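PHO85 cyclin-10 (Saccharomyces cerevisiae, PDB 4KRD) is the cyclin partner of the kinase PHO85, its cyclin domain seen here, in a holoenzyme that phosphorylates and negatively regulates glycogen synthase GSY2. Local coordinates at residues V27-P32 with S188-A193; E45-L50 with F107-L112; T100-A105 with A139-S144. One frame throughout, in Å; residues are numbered along the deposited sequence.

Contact 1 (V27-P32 with S188-A193)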
# COMPACT_ATOMS: atom_id res chain seq x y z
N VAL B 27 11.47 -17.85 2.06
CA VAL B 27 10.53 -16.94 1.43
C VAL B 27 9.09 -17.36 1.69
O VAL B 27 8.17 -16.55 1.61
CB VAL B 27 10.79 -16.83 -0.09
CG1 VAL B 27 10.43 -18.14 -0.78
CG2 VAL B 27 10.00 -15.67 -0.68
N ASP B 28 8.89 -18.63 2.02
CA ASP B 28 7.55 -19.14 2.30
C ASP B 28 7.28 -19.32 3.79
O ASP B 28 6.38 -20.07 4.18
CB ASP B 28 7.32 -20.46 1.55
N VAL B 29 8.06 -18.64 4.63
CA VAL B 29 7.87 -18.73 6.08
C VAL B 29 6.43 -18.38 6.47
O VAL B 29 5.76 -17.59 5.79
CB VAL B 29 8.89 -17.84 6.86
CG1 VAL B 29 8.50 -16.37 6.75
CG2 VAL B 29 8.99 -18.27 8.32
N GLU B 30 5.95 -18.97 7.56
CA GLU B 30 4.56 -18.76 7.96
C GLU B 30 4.44 -17.69 9.03
O GLU B 30 5.33 -17.54 9.88
CB GLU B 30 3.93 -20.07 8.45
N VAL B 31 3.35 -16.92 8.98
CA VAL B 31 3.08 -15.93 10.02
C VAL B 31 3.20 -16.61 11.37
O VAL B 31 2.57 -17.65 11.61
CB VAL B 31 1.67 -15.31 9.89
CG1 VAL B 31 1.46 -14.24 10.97
CG2 VAL B 31 1.46 -14.72 8.50
N PRO B 32 4.02 -16.04 12.26
CA PRO B 32 4.26 -16.62 13.58
C PRO B 32 2.97 -16.73 14.38
O PRO B 32 2.21 -15.76 14.46
CB PRO B 32 5.21 -15.61 14.24
CG PRO B 32 5.83 -14.86 13.11
CD PRO B 32 4.75 -14.77 12.07
N SER B 188 5.12 -7.87 5.15
CA SER B 188 5.12 -9.21 4.58
C SER B 188 5.29 -10.23 5.72
O SER B 188 5.76 -9.88 6.81
CB SER B 188 6.30 -9.38 3.62
OG SER B 188 7.52 -9.51 4.35
N ASN B 189 4.94 -11.48 5.45
CA ASN B 189 5.12 -12.56 6.42
C ASN B 189 6.57 -12.69 6.89
O ASN B 189 6.82 -12.95 8.07
CB ASN B 189 4.60 -13.89 5.85
CG ASN B 189 3.08 -13.89 5.63
OD1 ASN B 189 2.37 -12.98 6.04
ND2 ASN B 189 2.59 -14.94 4.98
N ARG B 190 7.53 -12.50 5.99
CA ARG B 190 8.93 -12.61 6.38
C ARG B 190 9.38 -11.50 7.32
O ARG B 190 10.28 -11.71 8.14
CB ARG B 190 9.85 -12.65 5.16
CG ARG B 190 9.57 -13.80 4.21
CD ARG B 190 10.44 -13.69 2.99
NE ARG B 190 11.83 -14.00 3.27
CZ ARG B 190 12.86 -13.42 2.67
NH1 ARG B 190 12.65 -12.48 1.76
NH2 ARG B 190 14.10 -13.77 2.99
N LYS B 191 8.78 -10.32 7.22
CA LYS B 191 9.14 -9.26 8.17
C LYS B 191 8.53 -9.55 9.53
O LYS B 191 9.19 -9.37 10.56
CB LYS B 191 8.79 -7.87 7.62
CG LYS B 191 9.62 -7.55 6.36
CD LYS B 191 9.61 -6.08 6.03
CE LYS B 191 10.53 -5.79 4.87
NZ LYS B 191 9.99 -6.24 3.57
N LEU B 192 7.29 -10.06 9.54
CA LEU B 192 6.65 -10.50 10.77
C LEU B 192 7.52 -11.55 11.45
O LEU B 192 7.76 -11.49 12.67
CB LEU B 192 5.25 -11.09 10.50
CG LEU B 192 4.16 -10.12 10.03
CD1 LEU B 192 2.78 -10.75 10.16
CD2 LEU B 192 4.21 -8.85 10.83
N ALA B 193 8.01 -12.50 10.66
CA ALA B 193 8.86 -13.56 11.18
C ALA B 193 10.18 -13.00 11.71
O ALA B 193 10.60 -13.34 12.81
CB ALA B 193 9.13 -14.61 10.12

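Contact 2 (E45-L50 with F107-L112)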
# COMPACT_ATOMS: atom_id res chain seq x y z
N GLU B 45 11.94 -6.63 24.77
CA GLU B 45 13.26 -7.27 24.88
C GLU B 45 14.20 -6.83 23.76
O GLU B 45 15.41 -6.70 23.97
CB GLU B 45 13.12 -8.79 24.92
CG GLU B 45 14.38 -9.51 25.38
CD GLU B 45 14.23 -11.02 25.33
OE1 GLU B 45 13.12 -11.50 25.04
OE2 GLU B 45 15.23 -11.72 25.58
N THR B 46 13.65 -6.57 22.58
CA THR B 46 14.44 -6.04 21.47
C THR B 46 15.01 -4.68 21.85
O THR B 46 16.19 -4.40 21.62
CB THR B 46 13.59 -5.90 20.18
OG1 THR B 46 13.09 -7.18 19.78
CG2 THR B 46 14.42 -5.31 19.04
N ILE B 47 14.17 -3.85 22.45
CA ILE B 47 14.64 -2.55 22.94
C ILE B 47 15.75 -2.71 23.98
O ILE B 47 16.79 -2.05 23.91
CB ILE B 47 13.49 -1.73 23.53
CG1 ILE B 47 12.53 -1.30 22.42
CG2 ILE B 47 14.07 -0.50 24.23
CD1 ILE B 47 11.13 -0.93 22.90
N GLU B 48 15.55 -3.60 24.94
CA GLU B 48 16.57 -3.82 25.96
C GLU B 48 17.90 -4.26 25.37
O GLU B 48 18.95 -3.80 25.81
CB GLU B 48 16.08 -4.80 27.03
CG GLU B 48 14.97 -4.20 27.88
CD GLU B 48 14.31 -5.21 28.80
OE1 GLU B 48 14.83 -6.35 28.92
OE2 GLU B 48 13.27 -4.85 29.41
N LEU B 49 17.87 -5.13 24.36
CA LEU B 49 19.12 -5.60 23.75
C LEU B 49 19.80 -4.53 22.89
O LEU B 49 21.02 -4.41 22.89
CB LEU B 49 18.90 -6.89 22.97
CG LEU B 49 18.52 -8.08 23.85
CD1 LEU B 49 18.13 -9.29 23.04
CD2 LEU B 49 19.66 -8.41 24.83
N LEU B 50 19.01 -3.74 22.18
CA LEU B 50 19.59 -2.63 21.44
C LEU B 50 20.28 -1.65 22.40
O LEU B 50 21.35 -1.12 22.10
CB LEU B 50 18.51 -1.91 20.62
CG LEU B 50 18.02 -2.77 19.46
CD1 LEU B 50 16.79 -2.14 18.79
CD2 LEU B 50 19.18 -2.94 18.49
N PHE B 107 9.80 -4.79 14.05
CA PHE B 107 10.60 -4.78 12.84
C PHE B 107 11.02 -3.37 12.45
O PHE B 107 12.09 -3.17 11.90
CB PHE B 107 9.90 -5.45 11.65
CG PHE B 107 10.80 -5.56 10.45
CD1 PHE B 107 11.74 -6.58 10.37
CD2 PHE B 107 10.75 -4.60 9.44
CE1 PHE B 107 12.61 -6.66 9.29
CE2 PHE B 107 11.63 -4.68 8.36
CZ PHE B 107 12.56 -5.71 8.28
N LEU B 108 10.17 -2.38 12.73
CA LEU B 108 10.53 -0.99 12.45
C LEU B 108 11.77 -0.57 13.25
O LEU B 108 12.68 0.08 12.73
CB LEU B 108 9.34 -0.03 12.71
CG LEU B 108 8.12 -0.18 11.79
CD1 LEU B 108 6.99 0.78 12.19
CD2 LEU B 108 8.51 0.02 10.33
N ILE B 109 11.81 -0.93 14.53
CA ILE B 109 12.99 -0.60 15.32
C ILE B 109 14.20 -1.44 14.88
O ILE B 109 15.32 -0.92 14.84
CB ILE B 109 12.73 -0.68 16.85
CG1 ILE B 109 12.33 -2.09 17.27
CG2 ILE B 109 11.64 0.32 17.27
CD1 ILE B 109 12.44 -2.31 18.79
N ASP B 110 13.97 -2.71 14.55
CA ASP B 110 14.98 -3.60 13.93
C ASP B 110 15.64 -2.94 12.74
O ASP B 110 16.85 -2.93 12.61
CB ASP B 110 14.33 -4.89 13.39
CG ASP B 110 14.00 -5.91 14.48
OD1 ASP B 110 14.67 -5.92 15.53
OD2 ASP B 110 13.07 -6.73 14.25
N THR B 111 14.82 -2.42 11.82
CA THR B 111 15.37 -1.90 10.59
C THR B 111 16.02 -0.53 10.77
O THR B 111 16.89 -0.13 10.00
CB THR B 111 14.32 -1.93 9.44
OG1 THR B 111 14.98 -1.78 8.18
CG2 THR B 111 13.30 -0.82 9.63
N LEU B 112 15.59 0.20 11.80
CA LEU B 112 16.25 1.46 12.12
C LEU B 112 17.66 1.23 12.69
O LEU B 112 18.62 1.94 12.36
CB LEU B 112 15.39 2.27 13.11
CG LEU B 112 15.93 3.61 13.62
CD1 LEU B 112 16.42 4.52 12.48
CD2 LEU B 112 14.90 4.34 14.51
O HOH W 1 13.68 -8.06 17.12

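Contact 3 (T100-A105 with A139-S144)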
# COMPACT_ATOMS: atom_id res chain seq x y z
N THR B 100 0.04 -8.60 15.50
CA THR B 100 0.69 -8.12 14.28
C THR B 100 1.19 -6.68 14.41
O THR B 100 2.20 -6.31 13.81
CB THR B 100 -0.28 -8.18 13.10
OG1 THR B 100 -0.84 -9.49 13.02
CG2 THR B 100 0.43 -7.85 11.79
N VAL B 101 0.49 -5.88 15.19
CA VAL B 101 0.85 -4.48 15.35
C VAL B 101 2.23 -4.35 16.02
O VAL B 101 3.07 -3.56 15.58
CB VAL B 101 -0.23 -3.71 16.12
CG1 VAL B 101 0.25 -2.32 16.52
CG2 VAL B 101 -1.50 -3.63 15.26
N TYR B 102 2.46 -5.16 17.05
CA TYR B 102 3.71 -5.13 17.78
C TYR B 102 4.85 -5.83 17.03
O TYR B 102 6.00 -5.43 17.15
CB TYR B 102 3.50 -5.67 19.20
CG TYR B 102 2.43 -4.87 19.92
CD1 TYR B 102 2.66 -3.54 20.25
CD2 TYR B 102 1.20 -5.43 20.24
CE1 TYR B 102 1.71 -2.79 20.88
CE2 TYR B 102 0.23 -4.68 20.89
CZ TYR B 102 0.50 -3.36 21.21
OH TYR B 102 -0.43 -2.58 21.86
N LEU B 103 4.52 -6.85 16.23
CA LEU B 103 5.54 -7.50 15.42
C LEU B 103 6.09 -6.52 14.38
O LEU B 103 7.30 -6.42 14.18
CB LEU B 103 4.99 -8.75 14.71
CG LEU B 103 4.35 -9.82 15.61
CD1 LEU B 103 3.69 -10.92 14.76
CD2 LEU B 103 5.37 -10.39 16.57
N VAL B 104 5.19 -5.78 13.74
CA VAL B 104 5.61 -4.76 12.79
C VAL B 104 6.36 -3.63 13.51
O VAL B 104 7.37 -3.12 13.00
CB VAL B 104 4.41 -4.19 11.97
CG1 VAL B 104 4.83 -2.94 11.23
CG2 VAL B 104 3.87 -5.25 10.97
N ALA B 105 5.87 -3.23 14.68
CA ALA B 105 6.55 -2.22 15.48
C ALA B 105 7.97 -2.65 15.78
O ALA B 105 8.92 -1.84 15.74
CB ALA B 105 5.79 -1.96 16.78
N ALA B 139 6.04 6.22 18.41
CA ALA B 139 6.14 6.30 16.94
C ALA B 139 6.00 4.95 16.24
O ALA B 139 5.28 4.82 15.23
CB ALA B 139 7.46 6.97 16.54
N ALA B 140 6.68 3.92 16.77
CA ALA B 140 6.69 2.61 16.12
C ALA B 140 5.32 1.95 16.18
O ALA B 140 4.88 1.30 15.22
CB ALA B 140 7.76 1.71 16.73
N VAL B 141 4.62 2.12 17.30
CA VAL B 141 3.28 1.58 17.39
C VAL B 141 2.35 2.32 16.43
O VAL B 141 1.57 1.69 15.75
CB VAL B 141 2.71 1.62 18.82
CG1 VAL B 141 1.20 1.29 18.81
CG2 VAL B 141 3.48 0.64 19.73
N ARG B 142 2.44 3.64 16.39
CA ARG B 142 1.51 4.44 15.59
C ARG B 142 1.71 4.18 14.11
O ARG B 142 0.74 3.97 13.37
CB ARG B 142 1.65 5.94 15.92
CG ARG B 142 0.73 6.86 15.11
CD ARG B 142 -0.75 6.56 15.36
NE ARG B 142 -1.61 7.65 14.87
CZ ARG B 142 -2.94 7.59 14.84
NH1 ARG B 142 -3.56 6.50 15.28
NH2 ARG B 142 -3.64 8.61 14.38
N LEU B 143 2.96 4.16 13.67
CA LEU B 143 3.29 3.92 12.27
C LEU B 143 2.85 2.51 11.89
O LEU B 143 2.32 2.28 10.80
CB LEU B 143 4.81 4.10 12.06
CG LEU B 143 5.29 4.66 10.72
CD1 LEU B 143 4.38 5.77 10.25
CD2 LEU B 143 6.75 5.16 10.82
N SER B 144 3.08 1.56 12.79
CA SER B 144 2.69 0.18 12.57
C SER B 144 1.20 0.04 12.28
O SER B 144 0.81 -0.64 11.32
CB SER B 144 3.09 -0.69 13.77
OG SER B 144 2.51 -1.98 13.63

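Contact 1 (V27-P32 with S188-A193)
Val29 lays its CG1 methyl over the first turn of helix 189-203, 3.8 Å from Arg190 CG and 3.9 Å from Ala193 CB. With CG1 held between the backbone N and the carbonyl carbon (chi1 75°), CG2 is left to approach the same alanine methyl. Two residues on, Val31 divides its branches. CG1, anti to its backbone N, lies alongside Leu192 with 3.8 Å to CD1, whereas CG2 presses on the carboxamide of Asn189, a tight 3.1 Å from OD1. The Pro32 ring crosses Leu192 at about a right angle, its CD 4.0 Å from Leu192 CB. The aliphatic part of Arg190 passes alongside Val27, CD coming within 3.6 Å of Val27 CA, and NH2 is engaged by a salt bridge to Glu18 and a hydrogen bond to Ile25 O. Ser188 N-caps the helix, OG accepting from Lys191 N. The chain of another protein packs on Val31, Asn189 and Leu192 and forms a salt bridge with Lys191 NZ. No hydrogen bond joins 27-32 to 188-193, so the loop leading into helix 36-54 of the cyclin fold is held mainly by van der Waals contact of methyls, the proline ring and the arginine's aliphatic part.

Contact 2 (E45-L50 with F107-L112)
Ile109 carries most of this contact, and its side chain can be traced from helix 99-113 outward to helix 36-54. At CB the chain divides: CG2 lies beside the backbone N and turns to Ala140 of helix 130-148, while CG1 occupies the crowded position between the backbone N and the carbonyl carbon (chi1 62°). From CG1 the chain runs on extended (chi2 164°), which carries CD1 across to the other helix. This terminal methyl does the touching. It lies 3.6 Å from Thr46 CG2 and 3.8 Å from Ile47 CG1, with Leu50 CD1 farther off at 4.4 Å. Ile109 crosses Thr46 obliquely and Ile47 at about a right angle, one methyl meeting three residues spread over two turns of its neighbour.

The two helix segments run almost parallel, their axes 18° apart in direction and 10.5 Å from one another, a spacing bridged by side chains rather than by backbone. Beside the methyl cluster is a polar link. Thr46 CG2, anti to the backbone N, lies 3.6 Å from Asp110 OD1, and OG1 is left beside its own backbone N, where it also hydrogen-bonds to Asn42 O one turn back. A water donates to Thr46 OG1 at 2.9 Å and to Asp110 OD1 at 2.8 Å, and so spans the helices. Helix 99-113 is the central helix of the cyclin box, the helical bundle of this family, and helix 36-54 is one of those packed around it. All five touching residues are buried; since the water donates a hydrogen bond to each side, it can satisfy the carboxylate oxygen without a direct side-chain bond, and a donor at OD1 would favour, without proving, the ionised carboxylate.

Contact 3 (T100-A105 with A139-S144)
A buried helix-helix crossing, joined by one side-chain-to-backbone hydrogen bond, packs 100-105 of helix 99-113 against 139-144 of helix 130-148 deep in the domain. The axes pass 8.4 Å apart at 120°, and the backbones come nearest at Ala105 and Ala140, whose CA atoms are 4.9 Å apart. Two small side chains permit this: Ala105 CB sits 3.7 Å from Ala140 O, and the two CB methyls also touch. Ser144 enters from the other helix with OG anti to its backbone N (chi1 170°) and donates to Val101 O over 2.6 Å. It arrives in the carbonyl plane on a lone pair, with a C=O...OG angle of 121°. That oxygen already accepts the helical bond from Ala105 N, so two donors grip it and the serine hydroxyl is satisfied without breaking the helix. In the cyclin box, where 99-113 is the central helix, this crossing is one of the places where 130-148 packs on it. Val104 closes over the hydroxyl, CB 3.4 Å from Ser144 OG, and Val101 CG1 covers it as well. Next to Val101, Tyr102 offers the edge of its ring to Val141, whose CG2 lies near the ring plane, 4.0 Å from Tyr102 CE1. Phe43 of helix 36-54 packs on both Ala105 and Val141, bringing a third helix to the crossing.

In the fold
From the N terminus, the loop 27-32 precedes helix 36-54 and meets the start of the last helix, 189-203, so contact 1 closes a long loop that holds both other contacts within it. Contact 2 then joins helix 36-54 to helix 99-113, and contact 3 joins helix 99-113 to helix 130-148; their segments alternate along the chain, so these two cross. Helix 99-113 is common to both, and its Leu108 packs on Ala140 and Leu143 between them. It also meets the last helix, through Phe107 against Lys191 and Val104 against Leu192, so the last helix, which holds loop 27-32, also rests on the central helix.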